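Local coordinates for protein phytase (Citrobacter braakii, PDB 3ZHC) that belongs to the histidine phosphatase superfamily, branch 2, as a phytase whose alpha/beta core is built on a mixed beta-sheet, at residues Thr98-Ala109 against Leu126-Tyr136; Ala334-Pro342 against Gly394-Ala402. The protein carries 2 engineered substitutions. All coordinates share one frame; numbering follows the deposited sequence.

Both interactions reach the same mixed sheet of the histidine phosphatase core, but in different parts of it: interaction 1 joins strand 105-109 to the short strand 134-135, while interaction 2 packs the chain leaving helix 325-335 against strand 394-398. Their centres lie 28 Å apart and their nearest atoms about 12 Å apart, so neither touches the other. Strand 318-323 pairs with 105-109 and runs on into helix 325-335, so it leads from one contact to the other. Interaction 1 is partly buried and fastened by a disulfide; interaction 2 is largely buried, apolar and close to the second subunit. Formic acid, probably from the crystallisation liquor, lies near each.

Interaction 1: residues Thr98-Ala109 against Leu126-Tyr136; sequences TCPSPGQVAVIA and LAPKCQIQVHY. With FMT (formic acid), chain T.
The imidazole of His135 carries the side-chain carboxamide of Gln133 over one face, with Gln133 CD offset toward the rim, and has Val107 O at its edge in the ring plane. A formic acid molecule, probably from the crystallisation liquor, also lies at the edge, where His135 NE2 donates a nearly straight hydrogen bond (169°) to O2 of the acid at 2.8 Å. The ring sits beside the parallel pairing that completes a beta-alpha-beta unit: strand 105-109, helix 113-126, strand 134-135. Two backbone bonds sew the strands together. His135 N donates to Val107 O, and Ala109 N donates to His135 O at 2.7 Å. Where the strands diverge, a water accepts a hydrogen bond from Val107 N and donates to Gln133 O and to O1 of the formic acid.

Beta-branched and small side chains fill the side facing helix 113-126. Val107 and Val134 meet through their CG1 methyls, each anti to its own N, and Val134 CG1 also touches Ala109 CB at 3.8 Å; Leu123 of the helix packs on both valines. Farther back, Val105 CG1 meets Leu126 CD2 tip to tip at 3.9 Å, while the Ile132 side chain crosses Val105 at about a right angle, bringing CD1 to 3.9 Å from Val105 CB. Lys129, at positive phi, lies in the type II turn Ala127-Cys130 that follows the helix and brings Cys130 round to Cys99. Pro100 points toward 126-136 and offers the apolar surface of its ring, with Pro100 CD 3.8 Å from Ala127 CB. The covalent tie itself is Cys99 SG to Cys130 SG, 2.1 Å long, with a chi3 of -95°.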
ATOM      1  N   THR B  98     -27.863 -13.876  29.799  1.00 35.41           N
ATOM      2  CA  THR B  98     -28.741 -13.142  28.857  1.00 34.94           C
ATOM      3  C   THR B  98     -28.318 -11.669  28.726  1.00 34.41           C
ATOM      4  O   THR B  98     -28.099 -11.167  27.593  1.00 34.38           O
ATOM      5  CB  THR B  98     -30.233 -13.238  29.264  1.00 34.97           C
ATOM      6  OG1 THR B  98     -30.605 -14.622  29.387  1.00 35.07           O
ATOM      7  CG2 THR B  98     -31.132 -12.554  28.226  1.00 34.90           C
ATOM      8  N   CYS B  99     -28.199 -10.990  29.873  1.00 33.62           N
ATOM      9  CA  CYS B  99     -27.829  -9.577  29.908  1.00 32.91           C
ATOM     10  C   CYS B  99     -26.602  -9.332  30.774  1.00 32.73           C
ATOM     11  O   CYS B  99     -26.464  -9.964  31.830  1.00 32.75           O
ATOM     12  CB  CYS B  99     -28.997  -8.731  30.412  1.00 32.69           C
ATOM     13  SG  CYS B  99     -30.326  -8.528  29.192  1.00 31.55           S
ATOM     14  N   PRO B 100     -25.692  -8.405  30.329  1.00 32.37           N
ATOM     15  CA  PRO B 100     -24.538  -8.077  31.152  1.00 32.10           C
ATOM     16  C   PRO B 100     -24.940  -7.471  32.494  1.00 31.79           C
ATOM     17  O   PRO B 100     -25.971  -6.794  32.587  1.00 31.70           O
ATOM     18  CB  PRO B 100     -23.780  -7.040  30.298  1.00 32.13           C
ATOM     19  CG  PRO B 100     -24.227  -7.270  28.935  1.00 32.27           C
ATOM     20  CD  PRO B 100     -25.645  -7.675  29.042  1.00 32.32           C
ATOM     21  N   SER B 101     -24.120  -7.715  33.517  1.00 31.46           N
ATOM     22  CA  SER B 101     -24.403  -7.234  34.869  1.00 31.16           C
ATOM     23  C   SER B 101     -24.319  -5.703  34.936  1.00 30.84           C
ATOM     24  O   SER B 101     -23.680  -5.076  34.070  1.00 30.87           O
ATOM     25  CB  SER B 101     -23.450  -7.876  35.875  1.00 31.21           C
ATOM     26  OG  SER B 101     -23.639  -9.290  35.909  1.00 31.38           O
ATOM     27  N   PRO B 102     -24.967  -5.084  35.955  1.00 30.31           N
ATOM     28  CA  PRO B 102     -24.918  -3.612  36.041  1.00 29.90           C
ATOM     29  C   PRO B 102     -23.477  -3.088  36.146  1.00 29.38           C
ATOM     30  O   PRO B 102     -22.629  -3.713  36.815  1.00 29.38           O
ATOM     31  CB  PRO B 102     -25.700  -3.309  37.318  1.00 29.97           C
ATOM     32  CG  PRO B 102     -26.550  -4.545  37.549  1.00 30.14           C
ATOM     33  CD  PRO B 102     -25.754  -5.674  37.064  1.00 30.29           C
ATOM     34  N   GLY B 103     -23.208  -1.964  35.482  1.00 28.66           N
ATOM     35  CA  GLY B 103     -21.871  -1.382  35.457  1.00 27.97           C
ATOM     36  C   GLY B 103     -20.826  -2.124  34.627  1.00 27.28           C
ATOM     37  O   GLY B 103     -19.631  -1.828  34.756  1.00 27.40           O
ATOM     38  N   GLN B 104     -21.251  -3.076  33.782  1.00 26.42           N
ATOM     39  CA  GLN B 104     -20.319  -3.823  32.895  1.00 25.87           C
ATOM     40  C   GLN B 104     -20.197  -3.210  31.500  1.00 24.96           C
ATOM     41  O   GLN B 104     -19.114  -3.240  30.903  1.00 24.86           O
ATOM     42  CB  GLN B 104     -20.742  -5.288  32.751  1.00 26.09           C
ATOM     43  CG  GLN B 104     -20.511  -6.149  33.987  1.00 26.85           C
ATOM     44  CD  GLN B 104     -19.043  -6.548  34.156  1.00 27.94           C
ATOM     45  OE1 GLN B 104     -18.644  -7.650  33.755  1.00 28.73           O
ATOM     46  NE2 GLN B 104     -18.224  -5.642  34.738  1.00 28.50           N
ATOM     47  N   VAL B 105     -21.306  -2.674  30.985  1.00 23.90           N
ATOM     48  CA  VAL B 105     -21.349  -2.094  29.654  1.00 23.04           C
ATOM     49  C   VAL B 105     -21.880  -0.675  29.731  1.00 22.25           C
ATOM     50  O   VAL B 105     -22.876  -0.421  30.392  1.00 22.30           O
ATOM     51  CB  VAL B 105     -22.218  -2.943  28.678  1.00 22.98           C
ATOM     52  CG1 VAL B 105     -22.263  -2.304  27.281  1.00 22.89           C
ATOM     53  CG2 VAL B 105     -21.683  -4.364  28.578  1.00 22.92           C
ATOM     54  N   ALA B 106     -21.182   0.239  29.055  1.00 21.29           N
ATOM     55  CA  ALA B 106     -21.589   1.631  28.925  1.00 20.50           C
ATOM     56  C   ALA B 106     -21.374   2.065  27.464  1.00 19.76           C
ATOM     57  O   ALA B 106     -20.426   1.624  26.818  1.00 19.63           O
ATOM     58  CB  ALA B 106     -20.816   2.505  29.863  1.00 20.45           C
ATOM     59  N   VAL B 107     -22.263   2.915  26.955  1.00 18.95           N
ATOM     60  CA  VAL B 107     -22.163   3.432  25.579  1.00 18.23           C
ATOM     61  C   VAL B 107     -22.255   4.959  25.567  1.00 17.64           C
ATOM     62  O   VAL B 107     -23.112   5.533  26.228  1.00 17.67           O
ATOM     63  CB  VAL B 107     -23.241   2.824  24.662  1.00 18.22           C
ATOM     64  CG1 VAL B 107     -23.225   3.492  23.254  1.00 18.05           C
ATOM     65  CG2 VAL B 107     -23.039   1.331  24.549  1.00 17.99           C
ATOM     66  N   ILE B 108     -21.348   5.589  24.814  1.00 16.90           N
ATOM     67  CA  ILE B 108     -21.337   7.030  24.580  1.00 16.31           C
ATOM     68  C   ILE B 108     -21.473   7.269  23.085  1.00 15.94           C
ATOM     69  O   ILE B 108     -20.821   6.594  22.293  1.00 15.85           O
ATOM     70  CB  ILE B 108     -20.027   7.675  25.031  1.00 16.21           C
ATOM     71  CG1 ILE B 108     -19.837   7.529  26.550  1.00 15.82           C
ATOM     72  CG2 ILE B 108     -19.987   9.159  24.620  1.00 15.96           C
ATOM     73  CD1 ILE B 108     -18.470   7.929  27.020  1.00 15.36           C
ATOM     74  N   ALA B 109     -22.314   8.230  22.708  1.00 15.51           N
ATOM     75  CA  ALA B 109     -22.500   8.607  21.317  1.00 15.21           C
ATOM     76  C   ALA B 109     -22.434  10.115  21.156  1.00 14.85           C
ATOM     77  O   ALA B 109     -22.827  10.882  22.080  1.00 14.84           O
ATOM     78  CB  ALA B 109     -23.842   8.072  20.789  1.00 15.09           C
ATOM     79  N   LEU B 126     -25.097  -6.709  20.634  1.00 19.88           N
ATOM     80  CA  LEU B 126     -24.343  -7.097  21.829  1.00 20.09           C
ATOM     81  C   LEU B 126     -25.215  -7.623  22.960  1.00 20.37           C
ATOM     82  O   LEU B 126     -24.924  -8.670  23.531  1.00 20.37           O
ATOM     83  CB  LEU B 126     -23.525  -5.895  22.373  1.00 20.02           C
ATOM     84  CG  LEU B 126     -22.509  -6.178  23.518  1.00 19.87           C
ATOM     85  CD1 LEU B 126     -21.147  -6.599  22.962  1.00 19.19           C
ATOM     86  CD2 LEU B 126     -22.371  -4.964  24.459  1.00 19.49           C
ATOM     87  N   ALA B 127     -26.268  -6.874  23.276  1.00 20.76           N
ATOM     88  CA  ALA B 127     -27.139  -7.161  24.408  1.00 21.04           C
ATOM     89  C   ALA B 127     -28.611  -6.811  24.084  1.00 21.37           C
ATOM     90  O   ALA B 127     -29.186  -5.901  24.687  1.00 21.28           O
ATOM     91  CB  ALA B 127     -26.654  -6.394  25.606  1.00 20.89           C
ATOM     92  N   PRO B 128     -29.221  -7.544  23.118  1.00 21.98           N
ATOM     93  CA  PRO B 128     -30.625  -7.260  22.750  1.00 22.39           C
ATOM     94  C   PRO B 128     -31.566  -7.483  23.919  1.00 22.94           C
ATOM     95  O   PRO B 128     -31.379  -8.433  24.686  1.00 22.98           O
ATOM     96  CB  PRO B 128     -30.923  -8.264  21.623  1.00 22.33           C
ATOM     97  CG  PRO B 128     -29.869  -9.282  21.694  1.00 22.13           C
ATOM     98  CD  PRO B 128     -28.671  -8.687  22.363  1.00 21.95           C
ATOM     99  N   LYS B 129     -32.554  -6.600  24.045  1.00 23.56           N
ATOM    100  CA  LYS B 129     -33.577  -6.669  25.090  1.00 24.13           C
ATOM    101  C   LYS B 129     -33.019  -6.477  26.529  1.00 24.35           C
ATOM    102  O   LYS B 129     -33.631  -6.951  27.485  1.00 24.50           O
ATOM    103  CB  LYS B 129     -34.402  -7.993  24.970  1.00 24.24           C
ATOM    104  CG  LYS B 129     -34.941  -8.270  23.560  1.00 24.78           C
ATOM    105  CD  LYS B 129     -35.467  -9.690  23.446  1.00 25.60           C
ATOM    106  CE  LYS B 129     -36.043  -9.953  22.068  1.00 26.24           C
ATOM    107  NZ  LYS B 129     -35.029  -9.797  20.983  1.00 26.58           N
ATOM    108  N   CYS B 130     -31.871  -5.780  26.655  1.00 24.57           N
ATOM    109  CA  CYS B 130     -31.251  -5.455  27.960  1.00 24.78           C
ATOM    110  C   CYS B 130     -31.481  -3.991  28.395  1.00 24.42           C
ATOM    111  O   CYS B 130     -31.168  -3.641  29.525  1.00 24.29           O
ATOM    112  CB  CYS B 130     -29.756  -5.781  27.940  1.00 25.04           C
ATOM    113  SG  CYS B 130     -29.399  -7.547  27.613  1.00 26.73           S
ATOM    114  N   GLN B 131     -32.026  -3.160  27.480  1.00 24.22           N
ATOM    115  CA  GLN B 131     -32.350  -1.739  27.748  0.50 24.10           C
ATOM    116  C   GLN B 131     -31.134  -0.913  28.227  1.00 23.96           C
ATOM    117  O   GLN B 131     -31.276   0.035  29.024  1.00 23.99           O
ATOM    118  CB  GLN B 131     -33.528  -1.617  28.756  0.50 24.14           C
ATOM    119  CG  GLN B 131     -34.812  -2.314  28.325  0.50 24.23           C
ATOM    120  CD  GLN B 131     -36.009  -1.930  29.194  0.50 24.27           C
ATOM    121  OE1 GLN B 131     -35.984  -0.918  29.898  0.50 24.05           O
ATOM    122  NE2 GLN B 131     -37.066  -2.738  29.138  0.50 24.34           N
ATOM    123  N   ILE B 132     -29.930  -1.266  27.740  1.00 23.67           N
ATOM    124  CA  ILE B 132     -28.710  -0.522  28.109  1.00 23.33           C
ATOM    125  C   ILE B 132     -28.780   0.881  27.456  1.00 23.12           C
ATOM    126  O   ILE B 132     -29.077   1.007  26.281  1.00 23.03           O
ATOM    127  CB  ILE B 132     -27.417  -1.253  27.705  1.00 23.33           C
ATOM    128  CG1 ILE B 132     -27.287  -2.571  28.485  1.00 23.29           C
ATOM    129  CG2 ILE B 132     -26.199  -0.370  27.948  1.00 22.99           C
ATOM    130  CD1 ILE B 132     -26.083  -3.396  28.106  1.00 23.19           C
ATOM    131  N   GLN B 133     -28.500   1.906  28.247  1.00 22.96           N
ATOM    132  CA  GLN B 133     -28.567   3.294  27.802  1.00 22.81           C
ATOM    133  C   GLN B 133     -27.452   3.700  26.811  1.00 22.62           C
ATOM    134  O   GLN B 133     -26.313   3.234  26.919  1.00 22.41           O
ATOM    135  CB  GLN B 133     -28.513   4.222  29.027  1.00 22.78           C
ATOM    136  CG  GLN B 133     -28.499   5.753  28.710  1.00 23.07           C
ATOM    137  CD  GLN B 133     -28.669   6.633  29.938  1.00 23.17           C
ATOM    138  OE1 GLN B 133     -28.595   7.854  29.843  1.00 23.57           O
ATOM    139  NE2 GLN B 133     -28.893   6.021  31.089  1.00 23.71           N
ATOM    140  N   VAL B 134     -27.823   4.574  25.862  1.00 22.46           N
ATOM    141  CA  VAL B 134     -26.905   5.220  24.953  1.00 22.45           C
ATOM    142  C   VAL B 134     -26.780   6.637  25.486  1.00 22.56           C
ATOM    143  O   VAL B 134     -27.734   7.410  25.405  1.00 22.31           O
ATOM    144  CB  VAL B 134     -27.417   5.228  23.482  1.00 22.46           C
ATOM    145  CG1 VAL B 134     -26.442   5.981  22.569  1.00 22.19           C
ATOM    146  CG2 VAL B 134     -27.640   3.805  22.969  1.00 22.30           C
ATOM    147  N   HIS B 135     -25.611   6.978  26.052  1.00 22.80           N
ATOM    148  CA  HIS B 135     -25.376   8.331  26.575  1.00 23.06           C
ATOM    149  C   HIS B 135     -24.986   9.295  25.453  1.00 23.53           C
ATOM    150  O   HIS B 135     -24.288   8.914  24.496  1.00 23.39           O
ATOM    151  CB  HIS B 135     -24.285   8.341  27.654  1.00 23.06           C
ATOM    152  CG  HIS B 135     -24.640   7.575  28.884  1.00 22.61           C
ATOM    153  ND1 HIS B 135     -25.320   8.138  29.938  1.00 22.43           N
ATOM    154  CD2 HIS B 135     -24.407   6.293  29.228  1.00 22.36           C
ATOM    155  CE1 HIS B 135     -25.490   7.229  30.879  1.00 22.49           C
ATOM    156  NE2 HIS B 135     -24.945   6.099  30.471  1.00 22.39           N
ATOM    157  N   TYR B 136     -25.442  10.536  25.589  1.00 24.13           N
ATOM    158  CA  TYR B 136     -25.139  11.626  24.652  1.00 24.74           C
ATOM    159  C   TYR B 136     -25.573  12.944  25.274  1.00 25.75           C
ATOM    160  O   TYR B 136     -26.437  12.949  26.150  1.00 25.56           O
ATOM    161  CB  TYR B 136     -25.847  11.426  23.285  1.00 24.56           C
ATOM    162  CG  TYR B 136     -27.365  11.241  23.389  1.00 23.56           C
ATOM    163  CD1 TYR B 136     -27.910   9.983  23.616  1.00 22.69           C
ATOM    164  CD2 TYR B 136     -28.245  12.330  23.266  1.00 22.36           C
ATOM    165  CE1 TYR B 136     -29.303   9.789  23.720  1.00 22.18           C
ATOM    166  CE2 TYR B 136     -29.643  12.151  23.368  1.00 22.10           C
ATOM    167  CZ  TYR B 136     -30.154  10.869  23.599  1.00 21.87           C
ATOM    168  OH  TYR B 136     -31.487  10.669  23.700  1.00 21.17           O
TER
HETATM  169  C   FMT T1418     -24.578   2.734  32.242  1.00 47.43           C
HETATM  170  O1  FMT T1418     -24.756   1.851  31.384  1.00 47.44           O
HETATM  171  O2  FMT T1418     -25.056   3.871  32.165  1.00 47.40           O
HETATM  172  O   HOH W   1     -24.375   3.172  28.748  1.00 17.34           O

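Interaction 2: residues Ala334-Pro342 against Gly394-Ala402; sequences ALDLNWSLP and GKVDLKLIA. Unlike the reference sequence in segment 334-342: Asn338 (reference Lys).
Asp336 O accepts a hydrogen bond of 2.7 Å from a water that in turn accepts a hydrogen bond from Ile401 N, the first of several water bridges between the chain leaving helix 325-335 and the one leaving strand 394-398, a strand of the histidine phosphatase sheet that pairs with 366-375. A second water joins Leu335 O to Ala402 N. The segments run nearly antiparallel (161°), yet no direct hydrogen bond crosses between them.

Leucines suit the buried interior here, their forked ends filling space between backbones that stay well apart. Leu400 CD2 lies 3.8 Å from Leu335 CB and presses tightly on Leu337 CD1, at 3.3 Å. Leu398 points toward 334-342, and its CD2 approaches the indole of Trp339 obliquely, 3.7 Å from CE3. The indole is reached because Trp339 CG stands between its own N and carbonyl carbon (chi1 70°); its NE1 bonds to Asn347 O. Nearby, Lys399 N donates a hydrogen bond to Gln61 OE1 of the second subunit. At the far end, Val396 CG2 touches both Leu341 CD2, at 3.9 Å, and Pro342 CD, at 3.8 Å.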
ATOM      1  N   ALA B 334      -2.453  10.562  15.902  1.00 12.31           N
ATOM      2  CA  ALA B 334      -1.908  10.904  17.231  1.00 12.64           C
ATOM      3  C   ALA B 334      -1.076   9.753  17.813  1.00 12.97           C
ATOM      4  O   ALA B 334       0.015   9.977  18.317  1.00 13.00           O
ATOM      5  CB  ALA B 334      -3.024  11.284  18.186  1.00 12.43           C
ATOM      6  N   LEU B 335      -1.612   8.533  17.730  1.00 13.48           N
ATOM      7  CA  LEU B 335      -0.929   7.311  18.219  1.00 13.93           C
ATOM      8  C   LEU B 335       0.083   6.718  17.211  1.00 14.44           C
ATOM      9  O   LEU B 335       0.773   5.766  17.527  1.00 14.62           O
ATOM     10  CB  LEU B 335      -1.968   6.239  18.606  1.00 13.83           C
ATOM     11  CG  LEU B 335      -2.873   6.532  19.797  1.00 13.60           C
ATOM     12  CD1 LEU B 335      -3.942   5.485  19.893  1.00 13.77           C
ATOM     13  CD2 LEU B 335      -2.081   6.578  21.096  1.00 13.80           C
ATOM     14  N   ASP B 336       0.154   7.299  16.017  1.00 15.23           N
ATOM     15  CA  ASP B 336       1.026   6.854  14.932  1.00 15.84           C
ATOM     16  C   ASP B 336       0.702   5.384  14.488  1.00 15.99           C
ATOM     17  O   ASP B 336       1.613   4.554  14.249  1.00 16.34           O
ATOM     18  CB  ASP B 336       2.531   7.058  15.296  1.00 16.09           C
ATOM     19  CG  ASP B 336       3.443   7.218  14.037  1.00 17.36           C
ATOM     20  OD1 ASP B 336       2.936   7.209  12.890  1.00 19.22           O
ATOM     21  OD2 ASP B 336       4.675   7.357  14.200  1.00 19.86           O
ATOM     22  N   LEU B 337      -0.600   5.099  14.381  1.00 15.95           N
ATOM     23  CA  LEU B 337      -1.111   3.814  13.932  1.00 15.98           C
ATOM     24  C   LEU B 337      -1.308   3.877  12.449  1.00 16.10           C
ATOM     25  O   LEU B 337      -2.045   4.753  11.953  1.00 16.24           O
ATOM     26  CB  LEU B 337      -2.455   3.481  14.611  1.00 15.91           C
ATOM     27  CG  LEU B 337      -2.478   2.807  15.993  1.00 15.85           C
ATOM     28  CD1 LEU B 337      -1.185   2.967  16.780  1.00 15.94           C
ATOM     29  CD2 LEU B 337      -3.680   3.311  16.791  1.00 15.60           C
ATOM     30  N   ASN B 338      -0.653   2.956  11.728  1.00 16.05           N
ATOM     31  CA  ASN B 338      -0.764   2.847  10.287  1.00 16.13           C
ATOM     32  C   ASN B 338      -1.342   1.490   9.953  1.00 15.71           C
ATOM     33  O   ASN B 338      -0.971   0.484  10.577  1.00 15.80           O
ATOM     34  CB  ASN B 338       0.594   3.025   9.630  1.00 16.34           C
ATOM     35  CG  ASN B 338       1.218   4.371   9.948  1.00 17.57           C
ATOM     36  OD1 ASN B 338       0.762   5.426   9.453  1.00 19.34           O
ATOM     37  ND2 ASN B 338       2.283   4.357  10.782  1.00 18.77           N
ATOM     38  N   TRP B 339      -2.261   1.456   8.986  1.00 15.18           N
ATOM     39  CA  TRP B 339      -2.881   0.205   8.570  1.00 14.78           C
ATOM     40  C   TRP B 339      -3.526   0.238   7.184  1.00 14.62           C
ATOM     41  O   TRP B 339      -3.730   1.310   6.576  1.00 14.56           O
ATOM     42  CB  TRP B 339      -3.954  -0.230   9.615  1.00 14.65           C
ATOM     43  CG  TRP B 339      -5.212   0.634   9.668  1.00 13.89           C
ATOM     44  CD1 TRP B 339      -6.229   0.674   8.744  1.00 13.15           C
ATOM     45  CD2 TRP B 339      -5.583   1.554  10.699  1.00 13.36           C
ATOM     46  NE1 TRP B 339      -7.189   1.556   9.133  1.00 12.98           N
ATOM     47  CE2 TRP B 339      -6.828   2.114  10.327  1.00 12.94           C
ATOM     48  CE3 TRP B 339      -4.986   1.963  11.902  1.00 13.15           C
ATOM     49  CZ2 TRP B 339      -7.484   3.057  11.107  1.00 13.12           C
ATOM     50  CZ3 TRP B 339      -5.644   2.909  12.685  1.00 13.19           C
ATOM     51  CH2 TRP B 339      -6.882   3.445  12.282  1.00 13.44           C
ATOM     52  N   SER B 340      -3.833  -0.960   6.714  1.00 14.61           N
ATOM     53  CA  SER B 340      -4.646  -1.201   5.519  1.00 14.60           C
ATOM     54  C   SER B 340      -5.553  -2.362   5.911  1.00 14.56           C
ATOM     55  O   SER B 340      -5.100  -3.281   6.617  1.00 14.68           O
ATOM     56  CB  SER B 340      -3.788  -1.563   4.319  1.00 14.67           C
ATOM     57  OG  SER B 340      -4.565  -1.689   3.137  1.00 14.45           O
ATOM     58  N   LEU B 341      -6.818  -2.321   5.469  1.00 14.41           N
ATOM     59  CA  LEU B 341      -7.833  -3.314   5.845  1.00 14.24           C
ATOM     60  C   LEU B 341      -8.145  -4.252   4.696  1.00 14.23           C
ATOM     61  O   LEU B 341      -8.744  -3.829   3.727  1.00 14.37           O
ATOM     62  CB  LEU B 341      -9.111  -2.597   6.293  1.00 14.16           C
ATOM     63  CG  LEU B 341      -8.960  -1.544   7.388  1.00 14.03           C
ATOM     64  CD1 LEU B 341     -10.294  -0.888   7.677  1.00 13.63           C
ATOM     65  CD2 LEU B 341      -8.340  -2.143   8.682  1.00 13.77           C
ATOM     66  N   PRO B 342      -7.729  -5.561   4.794  1.00 14.20           N
ATOM     67  CA  PRO B 342      -8.036  -6.518   3.697  1.00 13.96           C
ATOM     68  C   PRO B 342      -9.504  -6.534   3.291  1.00 13.72           C
ATOM     69  O   PRO B 342     -10.386  -6.610   4.153  1.00 13.71           O
ATOM     70  CB  PRO B 342      -7.619  -7.869   4.280  1.00 14.02           C
ATOM     71  CG  PRO B 342      -6.454  -7.524   5.184  1.00 14.26           C
ATOM     72  CD  PRO B 342      -6.843  -6.183   5.819  1.00 14.15           C
ATOM     73  N   GLY B 394     -13.539  -8.930  10.155  1.00 26.26           N
ATOM     74  CA  GLY B 394     -12.147  -8.641   9.868  1.00 26.14           C
ATOM     75  C   GLY B 394     -11.485  -8.056  11.119  1.00 26.16           C
ATOM     76  O   GLY B 394     -12.120  -7.326  11.882  1.00 25.85           O
ATOM     77  N   LYS B 395     -10.221  -8.401  11.331  1.00 26.33           N
ATOM     78  CA  LYS B 395      -9.452  -7.901  12.470  1.00 26.54           C
ATOM     79  C   LYS B 395      -7.992  -7.756  12.048  1.00 26.72           C
ATOM     80  O   LYS B 395      -7.376  -8.732  11.567  1.00 26.68           O
ATOM     81  CB  LYS B 395      -9.602  -8.831  13.675  1.00 26.59           C
ATOM     82  CG  LYS B 395      -9.038  -8.274  14.981  1.00 26.83           C
ATOM     83  CD  LYS B 395      -9.512  -9.092  16.214  1.00 27.35           C
ATOM     84  CE  LYS B 395      -9.051  -8.431  17.556  1.00 27.91           C
ATOM     85  NZ  LYS B 395      -9.659  -9.055  18.813  1.00 28.29           N
ATOM     86  N   VAL B 396      -7.457  -6.537  12.210  1.00 26.90           N
ATOM     87  CA  VAL B 396      -6.077  -6.210  11.906  1.00 27.09           C
ATOM     88  C   VAL B 396      -5.382  -5.835  13.210  1.00 27.35           C
ATOM     89  O   VAL B 396      -5.848  -4.950  13.933  1.00 27.24           O
ATOM     90  CB  VAL B 396      -5.967  -5.041  10.891  1.00 27.14           C
ATOM     91  CG1 VAL B 396      -4.522  -4.562  10.764  1.00 27.07           C
ATOM     92  CG2 VAL B 396      -6.511  -5.459   9.526  1.00 27.06           C
ATOM     93  N   ASP B 397      -4.269  -6.518  13.501  1.00 27.73           N
ATOM     94  CA  ASP B 397      -3.480  -6.275  14.702  1.00 28.09           C
ATOM     95  C   ASP B 397      -2.682  -4.989  14.498  1.00 28.01           C
ATOM     96  O   ASP B 397      -1.856  -4.914  13.588  1.00 27.94           O
ATOM     97  CB  ASP B 397      -2.546  -7.471  14.985  1.00 28.27           C
ATOM     98  CG  ASP B 397      -1.981  -7.476  16.420  1.00 29.44           C
ATOM     99  OD1 ASP B 397      -2.063  -6.419  17.165  1.00 31.02           O
ATOM    100  OD2 ASP B 397      -1.446  -8.558  16.812  1.00 30.76           O
ATOM    101  N   LEU B 398      -2.944  -3.981  15.337  1.00 28.09           N
ATOM    102  CA  LEU B 398      -2.246  -2.694  15.262  1.00 28.26           C
ATOM    103  C   LEU B 398      -1.036  -2.704  16.210  1.00 28.68           C
ATOM    104  O   LEU B 398      -1.069  -3.359  17.282  1.00 28.47           O
ATOM    105  CB  LEU B 398      -3.188  -1.533  15.575  1.00 28.15           C
ATOM    106  CG  LEU B 398      -4.455  -1.465  14.701  1.00 27.73           C
ATOM    107  CD1 LEU B 398      -5.262  -0.288  15.096  1.00 27.48           C
ATOM    108  CD2 LEU B 398      -4.132  -1.404  13.194  1.00 27.04           C
ATOM    109  N   LYS B 399       0.015  -1.970  15.804  1.00 29.08           N
ATOM    110  CA  LYS B 399       1.276  -1.908  16.541  0.50 29.34           C
ATOM    111  C   LYS B 399       1.555  -0.483  17.060  1.00 29.56           C
ATOM    112  O   LYS B 399       1.712   0.463  16.259  1.00 29.45           O
ATOM    113  CB  LYS B 399       2.431  -2.373  15.647  0.50 29.35           C
ATOM    114  CG  LYS B 399       2.204  -3.730  14.917  0.50 29.48           C
ATOM    115  CD  LYS B 399       1.920  -4.887  15.868  0.50 29.57           C
ATOM    116  CE  LYS B 399       1.666  -6.193  15.087  0.50 29.74           C
ATOM    117  NZ  LYS B 399       1.357  -7.358  15.983  0.50 29.83           N
ATOM    118  N   LEU B 400       1.610  -0.338  18.394  1.00 30.12           N
ATOM    119  CA  LEU B 400       1.967   0.915  19.052  1.00 30.73           C
ATOM    120  C   LEU B 400       3.469   0.805  19.291  1.00 31.33           C
ATOM    121  O   LEU B 400       3.908   0.406  20.372  1.00 31.43           O
ATOM    122  CB  LEU B 400       1.197   1.129  20.369  1.00 30.72           C
ATOM    123  CG  LEU B 400      -0.152   1.807  20.313  1.00 30.61           C
ATOM    124  CD1 LEU B 400      -0.827   1.735  21.671  1.00 30.32           C
ATOM    125  CD2 LEU B 400       0.013   3.252  19.870  1.00 30.45           C
ATOM    126  N   ILE B 401       4.243   1.169  18.266  1.00 32.07           N
ATOM    127  CA  ILE B 401       5.722   1.039  18.268  1.00 32.67           C
ATOM    128  C   ILE B 401       6.434   1.941  19.315  1.00 33.15           C
ATOM    129  O   ILE B 401       7.437   1.526  19.915  1.00 33.24           O
ATOM    130  CB  ILE B 401       6.305   1.327  16.858  1.00 32.72           C
ATOM    131  CG1 ILE B 401       5.789   0.310  15.828  1.00 32.83           C
ATOM    132  CG2 ILE B 401       7.829   1.290  16.872  1.00 33.01           C
ATOM    133  CD1 ILE B 401       6.142   0.677  14.419  1.00 33.18           C
ATOM    134  N   ALA B 402       5.905   3.153  19.523  1.00 33.72           N
ATOM    135  CA  ALA B 402       6.489   4.141  20.469  1.00 34.13           C
ATOM    136  C   ALA B 402       6.539   3.702  21.954  1.00 34.56           C
ATOM    137  O   ALA B 402       7.280   4.313  22.741  1.00 34.65           O
ATOM    138  CB  ALA B 402       5.745   5.478  20.356  1.00 34.21           C
TER
HETATM  139  O   HOH W   2       3.685   4.370  18.149  1.00 20.66           O
HETATM  140  O   HOH W   3       3.234   3.056  15.835  1.00 45.70           O
HETATM  141  O   HOH W   4       0.802   0.696  13.372  1.00 25.88           O